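Dehydrogenase (Chromobacterium violaceum, PDB 3Q2I) probably oxidises the UDP-linked sugar acid UDP-GlcNAcA with NAD as cofactor, in the biosynthesis of 2,3-diacetamido-2,3-dideoxy-D-mannuronic acid. Local coordinates at residues Val161-Thr166 / Gly238-Thr243. Sequence-based numbering, arbitrary orientation. Where two conformers were deposited one is given.
Sequences VNVFWT and GSMNVT. With HP7 ((2S,3S,4R,5R,6R)-5-acetamido-6-[[[(2R,3S,4R,5R)-5-(2,4-dioxopyrimidin-1-yl)-3,4-dihydroxy-oxolan-2-yl]methoxy-hydroxy-phosphoryl]oxy-hydroxy-phosphoryl]oxy-3,4-dihydroxy-oxane-2-carboxylic acid), chain C.
Asn162 and Asn241 run alongside each other with their amides nearly coplanar (28°), and Asn241 ND2 gives an almost straight hydrogen bond of 2.9 Å to Asn162 OD1. Asn162 ND2 hydrogen-bonds Glu252 OE1 of strand 252-259, while Asn241 OD1 is hydrogen-bonded to Thr227 OG1 on the other side and to Ser239 OG of the second subunit. Phe164 shares their face of the sheet. With CG anti to its carbonyl carbon (chi1 -60°), its ring turns back along the strand, where the edge atom CE1 meets Asn241 CB at 3.8 Å and Asn162 CB lies over the rim of one ring face.

On the other face, Val161 CB packs on Met240 CG at 3.8 Å; the extended Met240 chain crosses Val161 at an angle, SD 4.0 Å from Val161 CG1. Val163 CB meets Val242 CG1 at 3.9 Å, and helices 187-191 and 193-203 cover this apolar row. Between the two faces, five backbone hydrogen bonds, from Val161 N to Ser239 O through to Trp165 N to Thr243 O, join the strands in parallel register. At the last bond the chain leaves the strand, and the Trp165 ring folds back so that Val163 CG1 sits 3.4 Å above its centre. Its edge atom CH2 meets HP7 O7' in the ring plane at 3.3 Å, while NE1 is held by Val269 O. The pair thus forms the parallel centre of the otherwise antiparallel sheet of the C-terminal alpha/beta domain, whose asparagine face packs against a second subunit and whose strand end leads into the UDP-sugar pocket.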
loop_
_atom_site.group_PDB
_atom_site.type_symbol
_atom_site.label_atom_id
_atom_site.label_comp_id
_atom_site.label_asym_id
_atom_site.label_seq_id
_atom_site.Cartn_x
_atom_site.Cartn_y
_atom_site.Cartn_z
ATOM N N VAL A 161 -23.541 0.815 19.180
ATOM C CA VAL A 161 -24.085 -0.469 19.661
ATOM C C VAL A 161 -23.090 -1.075 20.670
ATOM O O VAL A 161 -21.899 -1.222 20.361
ATOM C CB VAL A 161 -24.297 -1.436 18.497
ATOM C CG1 VAL A 161 -24.740 -2.825 18.975
ATOM C CG2 VAL A 161 -25.325 -0.858 17.540
ATOM N N ASN A 162 -23.540 -1.545 21.835
ATOM C CA ASN A 162 -22.678 -2.206 22.812
ATOM C C ASN A 162 -23.273 -3.548 23.144
ATOM O O ASN A 162 -24.478 -3.663 23.377
ATOM C CB ASN A 162 -22.567 -1.458 24.141
ATOM C CG ASN A 162 -21.882 -0.119 23.991
ATOM O OD1 ASN A 162 -20.945 0.041 23.220
ATOM N ND2 ASN A 162 -22.278 0.828 24.829
ATOM N N VAL A 163 -22.458 -4.570 23.118
ATOM C CA VAL A 163 -22.856 -5.921 23.602
ATOM C C VAL A 163 -21.779 -6.312 24.589
ATOM O O VAL A 163 -20.696 -6.788 24.204
ATOM C CB VAL A 163 -23.002 -6.934 22.469
ATOM C CG1 VAL A 163 -23.471 -8.319 23.054
ATOM C CG2 VAL A 163 -24.077 -6.399 21.473
ATOM N N PHE A 164 -22.112 -6.123 25.874
ATOM C CA PHE A 164 -21.142 -6.388 26.957
ATOM C C PHE A 164 -21.699 -7.589 27.739
ATOM O O PHE A 164 -22.531 -7.419 28.625
ATOM C CB PHE A 164 -20.991 -5.176 27.864
ATOM C CG PHE A 164 -20.507 -3.907 27.154
ATOM C CD1 PHE A 164 -19.639 -4.001 26.056
ATOM C CD2 PHE A 164 -20.834 -2.648 27.614
ATOM C CE1 PHE A 164 -19.161 -2.852 25.422
ATOM C CE2 PHE A 164 -20.344 -1.498 26.978
ATOM C CZ PHE A 164 -19.461 -1.618 25.903
ATOM N N TRP A 165 -21.292 -8.774 27.326
ATOM C CA TRP A 165 -21.868 -10.015 27.813
ATOM C C TRP A 165 -20.801 -10.916 28.419
ATOM O O TRP A 165 -19.601 -10.583 28.495
ATOM C CB TRP A 165 -22.556 -10.728 26.639
ATOM C CG TRP A 165 -23.913 -10.165 26.259
ATOM C CD1 TRP A 165 -24.628 -9.114 26.812
ATOM C CD2 TRP A 165 -24.732 -10.701 25.224
ATOM N NE1 TRP A 165 -25.829 -8.967 26.153
ATOM C CE2 TRP A 165 -25.900 -9.914 25.157
ATOM C CE3 TRP A 165 -24.551 -11.734 24.287
ATOM C CZ2 TRP A 165 -26.912 -10.170 24.220
ATOM C CZ3 TRP A 165 -25.561 -11.995 23.360
ATOM C CH2 TRP A 165 -26.738 -11.204 23.333
ATOM N N THR A 166 -21.218 -12.110 28.844
ATOM C CA THR A 166 -20.293 -12.969 29.542
ATOM C C THR A 166 -20.393 -14.394 29.075
ATOM O O THR A 166 -21.490 -14.950 29.118
ATOM C CB THR A 166 -20.614 -12.987 31.061
ATOM O OG1 THR A 166 -20.661 -11.648 31.545
ATOM C CG2 THR A 166 -19.577 -13.821 31.779
ATOM N N GLY A 238 -20.468 5.541 13.239
ATOM C CA GLY A 238 -20.807 4.886 14.491
ATOM C C GLY A 238 -19.794 3.839 14.879
ATOM O O GLY A 238 -18.829 3.585 14.156
ATOM N N SER A 239 -20.030 3.195 16.016
ATOM C CA SER A 239 -19.190 2.071 16.444
ATOM C C SER A 239 -20.041 0.965 17.049
ATOM O O SER A 239 -21.135 1.233 17.575
ATOM C CB SER A 239 -18.212 2.550 17.523
ATOM O OG SER A 239 -18.872 3.102 18.646
ATOM N N MET A 240 -19.551 -0.260 16.958
ATOM C CA MET A 240 -20.097 -1.375 17.716
ATOM C C MET A 240 -18.994 -2.022 18.532
ATOM O O MET A 240 -17.901 -2.279 18.010
ATOM C CB MET A 240 -20.661 -2.418 16.739
ATOM C CG MET A 240 -21.274 -3.536 17.566
ATOM S SD MET A 240 -22.199 -4.661 16.481
ATOM C CE MET A 240 -22.454 -6.019 17.589
ATOM N N ASN A 241 -19.263 -2.193 19.832
ATOM C CA ASN A 241 -18.253 -2.688 20.778
ATOM C C ASN A 241 -18.809 -3.961 21.374
ATOM O O ASN A 241 -20.008 -3.998 21.755
ATOM C CB ASN A 241 -18.127 -1.707 21.943
ATOM C CG ASN A 241 -17.731 -0.346 21.489
ATOM O OD1 ASN A 241 -16.716 -0.182 20.815
ATOM N ND2 ASN A 241 -18.544 0.652 21.808
ATOM N N VAL A 242 -18.027 -5.032 21.388
ATOM C CA VAL A 242 -18.511 -6.287 21.939
ATOM C C VAL A 242 -17.453 -6.927 22.839
ATOM O O VAL A 242 -16.262 -6.948 22.489
ATOM C CB VAL A 242 -18.972 -7.212 20.804
ATOM C CG1 VAL A 242 -20.031 -6.502 19.967
ATOM C CG2 VAL A 242 -17.817 -7.598 19.860
ATOM N N THR A 243 -17.855 -7.510 23.979
ATOM C CA THR A 243 -16.941 -8.439 24.629
ATOM C C THR A 243 -17.762 -9.516 25.295
ATOM O O THR A 243 -18.903 -9.232 25.660
ATOM C CB THR A 243 -16.009 -7.799 25.682
ATOM O OG1 THR A 243 -15.080 -8.781 26.186
ATOM C CG2 THR A 243 -16.835 -7.069 26.765
HETATM N N1 HP7 C . -23.902 -16.886 30.034
HETATM C C2 HP7 C . -23.121 -16.586 31.071
HETATM O O2 HP7 C . -22.193 -17.374 31.392
HETATM N N3 HP7 C . -23.323 -15.485 31.801
HETATM C C4 HP7 C . -24.319 -14.644 31.492
HETATM O O4 HP7 C . -24.499 -13.659 32.247
HETATM C C5 HP7 C . -25.151 -14.919 30.403
HETATM C C6 HP7 C . -24.915 -16.082 29.681
HETATM P PA HP7 C . -28.037 -17.191 26.977
HETATM P PB HP7 C . -29.250 -17.007 24.442
HETATM O "O'P" HP7 C . -24.001 -17.229 23.127
HETATM O "O'Q" HP7 C . -24.597 -19.004 21.968
HETATM C "C1'" HP7 C . -27.645 -15.523 22.993
HETATM O O1A HP7 C . -28.298 -15.812 27.562
HETATM O O1B HP7 C . -29.964 -15.774 24.942
HETATM C C1C HP7 C . -23.583 -18.082 29.242
HETATM C "C2'" HP7 C . -27.810 -14.806 21.641
HETATM N "N2'" HP7 C . -29.207 -14.425 21.424
HETATM O O2A HP7 C . -28.871 -18.387 27.345
HETATM O O2B HP7 C . -29.961 -18.321 24.190
HETATM C C2C HP7 C . -24.262 -19.345 29.754
HETATM O O2C HP7 C . -23.275 -20.372 29.604
HETATM C "C3'" HP7 C . -27.348 -15.694 20.494
HETATM O "O3'" HP7 C . -27.232 -14.827 19.340
HETATM O O3A HP7 C . -27.956 -17.166 25.374
HETATM O O3B HP7 C . -28.557 -16.631 23.012
HETATM C C3C HP7 C . -25.350 -19.596 28.725
HETATM O O3C HP7 C . -25.619 -20.992 28.594
HETATM C "C4'" HP7 C . -25.970 -16.310 20.784
HETATM O "O4'" HP7 C . -25.586 -17.273 19.809
HETATM C C4C HP7 C . -24.778 -19.040 27.424
HETATM O O4C HP7 C . -24.113 -17.874 27.930
HETATM C "C5'" HP7 C . -26.110 -17.097 22.102
HETATM O "O5'" HP7 C . -26.342 -16.103 23.097
HETATM C C5C HP7 C . -25.896 -18.590 26.509
HETATM O O5C HP7 C . -26.496 -17.538 27.254
HETATM C "C6'" HP7 C . -24.834 -17.840 22.416
HETATM C "C7'" HP7 C . -29.685 -13.196 21.239
HETATM O "O7'" HP7 C . -29.019 -12.160 21.106
HETATM C "C8'" HP7 C . -31.191 -13.095 21.174
#